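Local coordinates for protein porin B (Pseudomonas putida, PDB 4GEY) that probably carries sugars such as glucose across the outer membrane as a carbohydrate-selective beta-barrel channel, at residues N61-A66 against N105-D110; E51-L56 against A425-L430; R101-D106 against S118-W123. The protein carries 2 engineered substitutions. All coordinates share one frame; numbering follows the deposited sequence.

Interaction 1 (N61-A66 against N105-D110); sequences NDDKTA and NDRISD. With DMU (decyl-beta-D-maltopyranoside), chain N.
The side-chain amide of N61 overlaps one face of the R107 guanidinium, almost parallel to it (planes 7° apart), with N61 ND2 3.7 Å from R107 NE. The opposite face is covered near its rim by a methyl, T65 CG2, 3.3 Å from R107 NH1. In the guanidinium plane R107 NH1 donates to D63 O (2.9 Å), approaching from above that carbonyl's plane, and it also forms a salt bridge with D63 OD1, whose modelled separation is doubtfully short. R107 NE turns back to D106 O, 3.0 Å away, which, with the D63 O bond, helps set the rotation of the group. CG of N61 is anti to its backbone N (chi1 -180°), and OD1 beyond it accepts from D63 N in an Asx turn. N61 N bonds R107 O at 2.9 Å. An alanine here would probably leave one guanidinium face without its amide cover and D63 N without its turn-closing acceptor, letting the loop shift. T65 OG1 bonds R67, and only weakly reaches O61 of the maltoside. A single arginine thus pins the loop between strands 42-57 and 66-79 to the end of helix 103-108 through a salt bridge, backbone hydrogen bonds and contacts over both guanidinium faces.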
loop_
_atom_site.group_PDB
_atom_site.type_symbol
_atom_site.label_atom_id
_atom_site.label_comp_id
_atom_site.label_asym_id
_atom_site.label_seq_id
_atom_site.Cartn_x
_atom_site.Cartn_y
_atom_site.Cartn_z
ATOM N N ASN A 61 17.295 -7.866 -16.315
ATOM C CA ASN A 61 17.436 -7.524 -17.728
ATOM C C ASN A 61 17.928 -6.088 -17.832
ATOM O O ASN A 61 17.237 -5.153 -17.419
ATOM C CB ASN A 61 16.087 -7.680 -18.414
ATOM C CG ASN A 61 16.127 -7.364 -19.870
ATOM O OD1 ASN A 61 17.039 -6.684 -20.362
ATOM N ND2 ASN A 61 15.119 -7.841 -20.593
ATOM N N ASP A 62 19.126 -5.912 -18.381
ATOM C CA ASP A 62 19.764 -4.602 -18.375
ATOM C C ASP A 62 19.540 -3.767 -19.643
ATOM O O ASP A 62 20.107 -2.685 -19.776
ATOM C CB ASP A 62 21.258 -4.720 -18.045
ATOM C CG ASP A 62 22.004 -5.577 -19.030
ATOM O OD1 ASP A 62 21.433 -5.915 -20.089
ATOM O OD2 ASP A 62 23.173 -5.912 -18.748
ATOM N N ASP A 63 18.723 -4.267 -20.565
ATOM C CA ASP A 63 18.283 -3.471 -21.712
ATOM C C ASP A 63 17.498 -2.277 -21.177
ATOM O O ASP A 63 16.479 -2.452 -20.501
ATOM C CB ASP A 63 17.393 -4.315 -22.616
ATOM C CG ASP A 63 16.915 -3.564 -23.833
ATOM O OD1 ASP A 63 15.852 -2.908 -23.751
ATOM O OD2 ASP A 63 17.596 -3.634 -24.879
ATOM N N LYS A 64 17.973 -1.070 -21.454
ATOM C CA LYS A 64 17.382 0.131 -20.865
ATOM C C LYS A 64 16.102 0.516 -21.590
ATOM O O LYS A 64 16.078 0.635 -22.819
ATOM C CB LYS A 64 18.376 1.294 -20.886
ATOM C CG LYS A 64 19.679 0.990 -20.169
ATOM C CD LYS A 64 20.597 2.207 -20.033
ATOM C CE LYS A 64 21.982 1.762 -19.562
ATOM N NZ LYS A 64 21.867 0.656 -18.554
ATOM N N THR A 65 15.033 0.691 -20.821
ATOM C CA THR A 65 13.745 1.093 -21.362
ATOM C C THR A 65 13.027 1.944 -20.318
ATOM O O THR A 65 13.630 2.370 -19.334
ATOM C CB THR A 65 12.881 -0.134 -21.735
ATOM O OG1 THR A 65 11.657 0.288 -22.346
ATOM C CG2 THR A 65 12.552 -0.928 -20.512
ATOM N N ALA A 66 11.745 2.207 -20.527
ATOM C CA ALA A 66 10.998 2.967 -19.540
ATOM C C ALA A 66 9.534 2.545 -19.498
ATOM O O ALA A 66 8.941 2.172 -20.514
ATOM C CB ALA A 66 11.131 4.465 -19.791
ATOM N N ASN A 105 8.269 -5.761 -13.408
ATOM C CA ASN A 105 8.035 -6.975 -14.168
ATOM C C ASN A 105 8.885 -7.044 -15.425
ATOM O O ASN A 105 9.505 -8.067 -15.715
ATOM C CB ASN A 105 6.565 -7.075 -14.528
ATOM C CG ASN A 105 5.694 -7.201 -13.314
ATOM O OD1 ASN A 105 6.063 -7.864 -12.339
ATOM N ND2 ASN A 105 4.541 -6.552 -13.344
ATOM N N ASP A 106 8.931 -5.934 -16.155
ATOM C CA ASP A 106 9.445 -5.943 -17.512
ATOM C C ASP A 106 10.962 -5.921 -17.614
ATOM O O ASP A 106 11.500 -6.349 -18.625
ATOM C CB ASP A 106 8.806 -4.816 -18.330
ATOM C CG ASP A 106 7.321 -5.032 -18.554
ATOM O OD1 ASP A 106 6.889 -6.202 -18.484
ATOM O OD2 ASP A 106 6.583 -4.045 -18.794
ATOM N N ARG A 107 11.655 -5.442 -16.578
ATOM C CA ARG A 107 13.136 -5.438 -16.586
ATOM C C ARG A 107 13.828 -5.967 -15.302
ATOM O O ARG A 107 14.795 -6.715 -15.386
ATOM C CB ARG A 107 13.687 -4.041 -16.900
ATOM C CG ARG A 107 13.396 -3.524 -18.291
ATOM C CD ARG A 107 14.166 -4.262 -19.400
ATOM N NE ARG A 107 13.237 -4.663 -20.448
ATOM C CZ ARG A 107 13.275 -4.216 -21.691
ATOM N NH1 ARG A 107 14.226 -3.376 -22.058
ATOM N NH2 ARG A 107 12.374 -4.627 -22.572
ATOM N N ILE A 108 13.353 -5.567 -14.127
ATOM C CA ILE A 108 14.070 -5.859 -12.885
ATOM C C ILE A 108 14.014 -7.321 -12.434
ATOM O O ILE A 108 15.039 -7.908 -12.081
ATOM C CB ILE A 108 13.579 -4.963 -11.727
ATOM C CG1 ILE A 108 14.162 -3.556 -11.850
ATOM C CG2 ILE A 108 13.975 -5.532 -10.380
ATOM C CD1 ILE A 108 13.257 -2.624 -12.555
ATOM N N SER A 109 12.818 -7.904 -12.455
ATOM C CA SER A 109 12.581 -9.234 -11.881
ATOM C C SER A 109 13.156 -10.417 -12.645
ATOM O O SER A 109 13.208 -10.440 -13.865
ATOM C CB SER A 109 11.083 -9.478 -11.712
ATOM O OG SER A 109 10.566 -8.711 -10.644
ATOM N N ASP A 110 13.575 -11.422 -11.899
ATOM C CA ASP A 110 13.691 -12.740 -12.471
ATOM C C ASP A 110 12.266 -13.144 -12.878
ATOM O O ASP A 110 11.349 -13.053 -12.079
ATOM C CB ASP A 110 14.218 -13.684 -11.403
ATOM C CG ASP A 110 14.798 -14.938 -11.975
ATOM O OD1 ASP A 110 14.017 -15.770 -12.497
ATOM O OD2 ASP A 110 16.036 -15.095 -11.881
HETATM C C1 DMU N . 5.921 4.236 -23.838
HETATM C C2 DMU N . 5.980 3.004 -24.585
HETATM C C3 DMU N . 7.314 2.547 -25.041
HETATM C C4 DMU N . 8.464 2.765 -24.024
HETATM O O5 DMU N . 8.225 4.039 -23.192
HETATM C C6 DMU N . 6.883 4.332 -22.764
HETATM O O7 DMU N . 7.276 1.138 -25.379
HETATM O O16 DMU N . 6.897 5.654 -22.226
HETATM C C18 DMU N . 7.002 5.872 -20.831
HETATM C C19 DMU N . 7.251 7.337 -20.404
HETATM C C22 DMU N . 6.153 8.386 -20.762
HETATM C C25 DMU N . 6.288 9.761 -20.115
HETATM C C28 DMU N . 5.369 10.152 -18.975
HETATM C C31 DMU N . 5.707 11.396 -18.176
HETATM O O49 DMU N . 4.565 4.417 -23.254
HETATM O O55 DMU N . 5.043 3.071 -25.719
HETATM C C57 DMU N . 9.660 2.910 -24.640
HETATM O O61 DMU N . 10.774 3.137 -23.843
HETATM C C5 DMU N . 7.532 -0.730 -26.763
HETATM C C7 DMU N . 8.514 -1.410 -25.978
HETATM C C8 DMU N . 9.922 -1.140 -26.369
HETATM C C9 DMU N . 10.256 0.306 -26.902
HETATM O O1 DMU N . 8.984 1.186 -27.049
HETATM C C10 DMU N . 7.647 0.722 -26.672
HETATM O O2 DMU N . 10.788 -1.458 -25.309
HETATM O O3 DMU N . 6.168 -1.153 -26.389
HETATM O O4 DMU N . 8.229 -2.832 -26.088
HETATM C C11 DMU N . 10.905 0.260 -28.057
HETATM O O6 DMU N . 12.144 -0.353 -28.068
#

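Interaction 2 (E51-L56 against A425-L430); sequences EVAGNL and ALVAGL. With C8E ((hydroxyethyloxy)tri(ethyloxy)octane), chain D.
V52 and L430 sit side by side, CB to CB 4.2 Å, on the seam where the porin beta-barrel closes: strand 42-57 near the N terminus pairs antiparallel with the last strand, 425-435. The short segments meet at 147°, held by five backbone hydrogen bonds in register, such as G54 N to A428 O at 2.9 Å. On the face of V52, G54, A428 and L430 the relief is uneven. G54 offers no side chain opposite A428, and the small A428 methyl is met instead by L56, whose CD1 comes within 3.6 Å of A428 CB. L56 CD1 also rests 4.3 Å from L426 CG. Detergent molecules touch V52, L426 and A428, as expected of a membrane-facing surface. On the other face A53 lies opposite the bare G429, and its CB meets V427 diagonally across the two strands. N55 turns its amide to T65 N and D63 O; L103 touches A53 and N55, and I108 touches V427, so part of this face lies against helix 103-108, with V119 and Q120 also on A53. V427 CG1 is anti to its backbone N (chi1 174°), which brings it 4.0 Å from A53 CB and 3.6 Å from G54 O.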
loop_
_atom_site.group_PDB
_atom_site.type_symbol
_atom_site.label_atom_id
_atom_site.label_comp_id
_atom_site.label_asym_id
_atom_site.label_seq_id
_atom_site.Cartn_x
_atom_site.Cartn_y
_atom_site.Cartn_z
ATOM N N GLU A 51 3.088 7.557 -12.518
ATOM C CA GLU A 51 4.438 7.126 -12.169
ATOM C C GLU A 51 5.261 6.596 -13.355
ATOM O O GLU A 51 4.846 5.658 -14.043
ATOM C CB GLU A 51 4.388 6.080 -11.061
ATOM C CG GLU A 51 4.249 6.675 -9.676
ATOM C CD GLU A 51 3.517 5.767 -8.707
ATOM O OE1 GLU A 51 3.503 4.530 -8.922
ATOM O OE2 GLU A 51 2.945 6.305 -7.734
ATOM N N VAL A 52 6.429 7.197 -13.579
ATOM C CA VAL A 52 7.361 6.754 -14.614
ATOM C C VAL A 52 8.542 6.041 -13.983
ATOM O O VAL A 52 9.032 6.471 -12.943
ATOM C CB VAL A 52 7.944 7.947 -15.389
ATOM C CG1 VAL A 52 8.895 7.464 -16.469
ATOM C CG2 VAL A 52 6.836 8.785 -15.991
ATOM N N ALA A 53 9.015 4.969 -14.613
ATOM C CA ALA A 53 10.229 4.295 -14.145
ATOM C C ALA A 53 11.080 3.762 -15.292
ATOM O O ALA A 53 10.568 3.180 -16.256
ATOM C CB ALA A 53 9.887 3.187 -13.184
ATOM N N GLY A 54 12.385 3.973 -15.184
ATOM C CA GLY A 54 13.307 3.492 -16.188
ATOM C C GLY A 54 14.550 2.938 -15.531
ATOM O O GLY A 54 15.078 3.539 -14.602
ATOM N N ASN A 55 15.013 1.785 -15.999
ATOM C CA ASN A 55 16.199 1.168 -15.421
ATOM C C ASN A 55 17.462 1.846 -15.920
ATOM O O ASN A 55 17.595 2.126 -17.110
ATOM C CB ASN A 55 16.231 -0.339 -15.694
ATOM C CG ASN A 55 16.132 -0.675 -17.168
ATOM O OD1 ASN A 55 15.331 -0.087 -17.914
ATOM N ND2 ASN A 55 16.945 -1.638 -17.602
ATOM N N LEU A 56 18.368 2.139 -14.993
ATOM C CA LEU A 56 19.616 2.812 -15.323
ATOM C C LEU A 56 20.789 1.843 -15.271
ATOM O O LEU A 56 21.778 2.000 -16.010
ATOM C CB LEU A 56 19.865 3.983 -14.376
ATOM C CG LEU A 56 18.854 5.120 -14.472
ATOM C CD1 LEU A 56 18.948 6.006 -13.251
ATOM C CD2 LEU A 56 19.116 5.921 -15.716
ATOM N N ALA A 425 19.682 -3.185 -8.767
ATOM C CA ALA A 425 19.064 -2.344 -9.783
ATOM C C ALA A 425 19.066 -0.873 -9.372
ATOM O O ALA A 425 18.726 -0.541 -8.230
ATOM C CB ALA A 425 17.650 -2.815 -10.065
ATOM N N LEU A 426 19.452 0.004 -10.303
ATOM C CA LEU A 426 19.300 1.444 -10.106
ATOM C C LEU A 426 18.188 1.931 -11.020
ATOM O O LEU A 426 18.266 1.776 -12.242
ATOM C CB LEU A 426 20.592 2.186 -10.421
ATOM C CG LEU A 426 20.628 3.676 -10.077
ATOM C CD1 LEU A 426 20.534 3.840 -8.597
ATOM C CD2 LEU A 426 21.899 4.308 -10.589
ATOM N N VAL A 427 17.148 2.510 -10.428
ATOM C CA VAL A 427 15.989 2.926 -11.192
ATOM C C VAL A 427 15.733 4.424 -11.026
ATOM O O VAL A 427 15.851 4.972 -9.928
ATOM C CB VAL A 427 14.740 2.115 -10.778
ATOM C CG1 VAL A 427 13.477 2.647 -11.460
ATOM C CG2 VAL A 427 14.937 0.621 -11.074
ATOM N N ALA A 428 15.411 5.083 -12.134
ATOM C CA ALA A 428 15.001 6.475 -12.120
ATOM C C ALA A 428 13.483 6.544 -12.183
ATOM O O ALA A 428 12.859 5.905 -13.035
ATOM C CB ALA A 428 15.605 7.208 -13.291
ATOM N N GLY A 429 12.891 7.312 -11.273
ATOM C CA GLY A 429 11.455 7.463 -11.248
ATOM C C GLY A 429 11.024 8.913 -11.307
ATOM O O GLY A 429 11.801 9.807 -10.996
ATOM N N LEU A 430 9.788 9.137 -11.736
ATOM C CA LEU A 430 9.149 10.445 -11.663
ATOM C C LEU A 430 7.707 10.213 -11.231
ATOM O O LEU A 430 6.953 9.475 -11.880
ATOM C CB LEU A 430 9.191 11.167 -13.019
ATOM C CG LEU A 430 8.515 12.551 -13.064
ATOM C CD1 LEU A 430 9.119 13.465 -12.004
ATOM C CD2 LEU A 430 8.611 13.219 -14.430
HETATM C C1 C8E D . 13.935 11.733 -12.472
HETATM C C2 C8E D . 15.155 10.912 -12.060
HETATM C C3 C8E D . 16.223 11.806 -11.437
HETATM C C4 C8E D . 16.517 11.349 -10.011
HETATM C C5 C8E D . 15.926 12.291 -8.956
HETATM C C6 C8E D . 16.951 12.746 -7.915
HETATM C C7 C8E D . 16.326 12.949 -6.536
HETATM C C8 C8E D . 17.400 12.973 -5.454
HETATM O O9 C8E D . 17.750 14.292 -5.056
HETATM C C10 C8E D . 17.524 14.573 -3.681
HETATM C C11 C8E D . 18.562 15.560 -3.124
HETATM O O12 C8E D . 18.637 16.777 -3.856
HETATM C C13 C8E D . 18.890 17.907 -3.023
HETATM C C14 C8E D . 18.402 19.223 -3.651
HETATM O O15 C8E D . 19.160 20.334 -3.194
HETATM C C16 C8E D . 18.373 21.380 -2.647
HETATM C C17 C8E D . 18.511 22.690 -3.428
HETATM O O18 C8E D . 17.699 23.706 -2.853
HETATM C C19 C8E D . 18.401 24.822 -2.334
HETATM C C20 C8E D . 17.496 26.050 -2.411
HETATM O O21 C8E D . 18.219 27.219 -2.729
#

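Interaction 3 (R101-D106 against S118-W123); sequences RNLSND and SVQEVW. With BGC (beta-D-glucopyranose), chain B; DMU (decyl-beta-D-maltopyranoside), chain N.
N102 lays its CB over the five-membered ring of W123, 3.8 Å from the ring centre and 17° off the normal, a CH-pi contact. Over the same face, farther along the indole, N105 ND2 stands 3.4 Å from W123 CH2, its amide steeply turned (75°) to the ring. CG of N102 is anti to the backbone N (chi1 -170°), and from there its amide serves two partners: ND2 donates to S118 OG at 3.0 Å, while OD1 takes S104 N, from above the carbonyl plane, as the N-cap of helix 103-108. Beside it Q120 OE1 accepts L103 N at 2.6 Å in a nearly straight bond, a buried acceptor that the N-terminal end of the helix would probably polarise. S104 OG accepts V119 N (3.1 Å) and also bonds Q115. L103 CB packs on V119 CG2 at 3.6 Å. Further out, S118 OG accepts Q120 N in an ST turn, and residues Q120 to W123 form a type I beta turn. E51 bonds V122 N and K431 bridges to E121, both from barrel strands. The turn presents E121 O to glucose O3 (2.6 Å) and W123 O to glucose O1 (2.8 Å), and R98 and R125 also bond the sugar. The capped helix start thus braces the inward-folded loop whose turn lines part of the glucose pocket in this OprB-family porin, consistent with a sugar-selective channel.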
loop_
_atom_site.group_PDB
_atom_site.type_symbol
_atom_site.label_atom_id
_atom_site.label_comp_id
_atom_site.label_asym_id
_atom_site.label_seq_id
_atom_site.Cartn_x
_atom_site.Cartn_y
_atom_site.Cartn_z
ATOM N N ARG A 101 2.173 -0.027 -17.616
ATOM C CA ARG A 101 3.051 -1.166 -17.401
ATOM C C ARG A 101 4.065 -0.888 -16.295
ATOM O O ARG A 101 4.336 0.271 -15.967
ATOM C CB ARG A 101 3.786 -1.502 -18.702
ATOM C CG ARG A 101 2.911 -2.088 -19.794
ATOM C CD ARG A 101 3.761 -2.657 -20.912
ATOM N NE ARG A 101 4.438 -1.597 -21.653
ATOM C CZ ARG A 101 5.243 -1.805 -22.691
ATOM N NH1 ARG A 101 5.484 -3.039 -23.119
ATOM N NH2 ARG A 101 5.807 -0.773 -23.299
ATOM N N ASN A 102 4.637 -1.960 -15.745
ATOM C CA ASN A 102 5.523 -1.884 -14.587
ATOM C C ASN A 102 6.935 -2.352 -14.904
ATOM O O ASN A 102 7.132 -3.502 -15.300
ATOM C CB ASN A 102 4.980 -2.756 -13.453
ATOM C CG ASN A 102 5.724 -2.543 -12.142
ATOM O OD1 ASN A 102 6.833 -1.999 -12.120
ATOM N ND2 ASN A 102 5.098 -2.943 -11.033
ATOM N N LEU A 103 7.912 -1.474 -14.674
ATOM C CA LEU A 103 9.338 -1.805 -14.826
ATOM C C LEU A 103 9.771 -3.050 -14.051
ATOM O O LEU A 103 10.556 -3.860 -14.563
ATOM C CB LEU A 103 10.208 -0.636 -14.370
ATOM C CG LEU A 103 11.291 -0.138 -15.323
ATOM C CD1 LEU A 103 12.568 0.189 -14.552
ATOM C CD2 LEU A 103 11.548 -1.108 -16.460
ATOM N N SER A 104 9.275 -3.177 -12.819
ATOM C CA SER A 104 9.587 -4.311 -11.960
ATOM C C SER A 104 9.357 -5.658 -12.658
ATOM O O SER A 104 10.157 -6.591 -12.527
ATOM C CB SER A 104 8.778 -4.252 -10.655
ATOM O OG SER A 104 9.347 -3.349 -9.729
ATOM N N ASN A 105 8.269 -5.761 -13.408
ATOM C CA ASN A 105 8.035 -6.975 -14.168
ATOM C C ASN A 105 8.885 -7.044 -15.425
ATOM O O ASN A 105 9.505 -8.067 -15.715
ATOM C CB ASN A 105 6.565 -7.075 -14.528
ATOM C CG ASN A 105 5.694 -7.201 -13.314
ATOM O OD1 ASN A 105 6.063 -7.864 -12.339
ATOM N ND2 ASN A 105 4.541 -6.552 -13.344
ATOM N N ASP A 106 8.931 -5.934 -16.155
ATOM C CA ASP A 106 9.445 -5.943 -17.512
ATOM C C ASP A 106 10.962 -5.921 -17.614
ATOM O O ASP A 106 11.500 -6.349 -18.625
ATOM C CB ASP A 106 8.806 -4.816 -18.330
ATOM C CG ASP A 106 7.321 -5.032 -18.554
ATOM O OD1 ASP A 106 6.889 -6.202 -18.484
ATOM O OD2 ASP A 106 6.583 -4.045 -18.794
ATOM N N SER A 118 7.844 -2.945 -5.623
ATOM C CA SER A 118 7.556 -2.512 -6.979
ATOM C C SER A 118 8.017 -1.076 -7.128
ATOM O O SER A 118 7.829 -0.255 -6.221
ATOM C CB SER A 118 6.054 -2.604 -7.259
ATOM O OG SER A 118 5.694 -1.789 -8.358
ATOM N N VAL A 119 8.622 -0.765 -8.267
ATOM C CA VAL A 119 9.190 0.563 -8.470
ATOM C C VAL A 119 8.151 1.544 -8.984
ATOM O O VAL A 119 8.449 2.712 -9.227
ATOM C CB VAL A 119 10.392 0.523 -9.423
ATOM C CG1 VAL A 119 11.442 -0.381 -8.848
ATOM C CG2 VAL A 119 9.971 0.036 -10.806
ATOM N N GLN A 120 6.925 1.061 -9.147
ATOM C CA GLN A 120 5.826 1.926 -9.541
ATOM C C GLN A 120 4.591 1.543 -8.739
ATOM O O GLN A 120 3.731 0.813 -9.244
ATOM C CB GLN A 120 5.544 1.808 -11.042
ATOM C CG GLN A 120 6.613 2.404 -11.919
ATOM C CD GLN A 120 6.580 1.860 -13.353
ATOM O OE1 GLN A 120 7.273 0.883 -13.678
ATOM N NE2 GLN A 120 5.781 2.496 -14.214
ATOM N N GLU A 121 4.505 2.043 -7.502
ATOM C CA GLU A 121 3.432 1.650 -6.573
ATOM C C GLU A 121 2.052 1.750 -7.201
ATOM O O GLU A 121 1.161 0.998 -6.862
ATOM C CB GLU A 121 3.452 2.488 -5.281
ATOM C CG GLU A 121 3.172 3.998 -5.455
ATOM C CD GLU A 121 1.686 4.352 -5.470
ATOM O OE1 GLU A 121 1.335 5.514 -5.775
ATOM O OE2 GLU A 121 0.855 3.481 -5.144
ATOM N N VAL A 122 1.852 2.685 -8.113
ATOM C CA VAL A 122 0.503 2.886 -8.596
ATOM C C VAL A 122 0.024 1.755 -9.530
ATOM O O VAL A 122 -1.175 1.635 -9.795
ATOM C CB VAL A 122 0.342 4.259 -9.237
ATOM C CG1 VAL A 122 0.819 4.223 -10.686
ATOM C CG2 VAL A 122 -1.093 4.695 -9.129
ATOM N N TRP A 123 0.954 0.928 -10.014
ATOM C CA TRP A 123 0.601 -0.190 -10.888
ATOM C C TRP A 123 0.063 -1.403 -10.118
ATOM O O TRP A 123 0.616 -1.796 -9.086
ATOM C CB TRP A 123 1.801 -0.658 -11.702
ATOM C CG TRP A 123 1.454 -1.793 -12.643
ATOM C CD1 TRP A 123 1.048 -1.681 -13.944
ATOM C CD2 TRP A 123 1.471 -3.203 -12.361
ATOM N NE1 TRP A 123 0.814 -2.919 -14.486
ATOM C CE2 TRP A 123 1.065 -3.873 -13.537
ATOM C CE3 TRP A 123 1.785 -3.964 -11.231
ATOM C CZ2 TRP A 123 0.966 -5.262 -13.615
ATOM C CZ3 TRP A 123 1.685 -5.353 -11.316
ATOM C CH2 TRP A 123 1.285 -5.981 -12.492
HETATM C C2 BGC B . -0.818 -1.198 -6.244
HETATM C C3 BGC B . -0.868 -0.332 -5.146
HETATM C C4 BGC B . -1.871 -0.742 -4.166
HETATM C C5 BGC B . -1.690 -2.212 -3.677
HETATM C C6 BGC B . -2.724 -2.711 -2.954
HETATM C C1 BGC B . -0.478 -2.544 -5.863
HETATM O O1 BGC B . -0.464 -3.328 -7.002
HETATM O O2 BGC B . 0.177 -0.695 -7.194
HETATM O O3 BGC B . -1.140 1.026 -5.635
HETATM O O4 BGC B . -1.842 0.157 -3.094
HETATM O O5 BGC B . -1.470 -3.049 -4.934
HETATM O O6 BGC B . -3.871 -3.147 -3.602
HETATM C C1 DMU N . 5.921 4.236 -23.838
HETATM C C2 DMU N . 5.980 3.004 -24.585
HETATM C C3 DMU N . 7.314 2.547 -25.041
HETATM C C4 DMU N . 8.464 2.765 -24.024
HETATM O O5 DMU N . 8.225 4.039 -23.192
HETATM C C6 DMU N . 6.883 4.332 -22.764
HETATM O O7 DMU N . 7.276 1.138 -25.379
HETATM O O16 DMU N . 6.897 5.654 -22.226
HETATM C C18 DMU N . 7.002 5.872 -20.831
HETATM C C19 DMU N . 7.251 7.337 -20.404
HETATM C C22 DMU N . 6.153 8.386 -20.762
HETATM C C25 DMU N . 6.288 9.761 -20.115
HETATM C C28 DMU N . 5.369 10.152 -18.975
HETATM C C31 DMU N . 5.707 11.396 -18.176
HETATM O O49 DMU N . 4.565 4.417 -23.254
HETATM O O55 DMU N . 5.043 3.071 -25.719
HETATM C C57 DMU N . 9.660 2.910 -24.640
HETATM O O61 DMU N . 10.774 3.137 -23.843
HETATM C C5 DMU N . 7.532 -0.730 -26.763
HETATM C C7 DMU N . 8.514 -1.410 -25.978
HETATM C C8 DMU N . 9.922 -1.140 -26.369
HETATM C C9 DMU N . 10.256 0.306 -26.902
HETATM O O1 DMU N . 8.984 1.186 -27.049
HETATM C C10 DMU N . 7.647 0.722 -26.672
HETATM O O2 DMU N . 10.788 -1.458 -25.309
HETATM O O3 DMU N . 6.168 -1.153 -26.389
HETATM O O4 DMU N . 8.229 -2.832 -26.088
HETATM C C11 DMU N . 10.905 0.260 -28.057
HETATM O O6 DMU N . 12.144 -0.353 -28.068
#

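From the N terminus, segment 51-56 comes first and finds its partner, 425-430, only near the end of the chain, so interaction 2 closes a loop holding almost the whole barrel. Interactions 1 and 3 both nest inside it. Interaction 1 brings 61-66 to 105-110 across two strands and the start of helix 103-108; interaction 3 starts just before that helix, at R101, so its loop, closed at 118-123, overlaps the end of interaction 1's, sharing N105 and D106. K64 NZ to L56 O and T65 N to N55 OD1 join interaction 1 to interaction 2, and E51 OE1 to V122 N joins interaction 2 to interaction 3. Helix 103-108 links surface loop, barrel seam and sugar-binding loop.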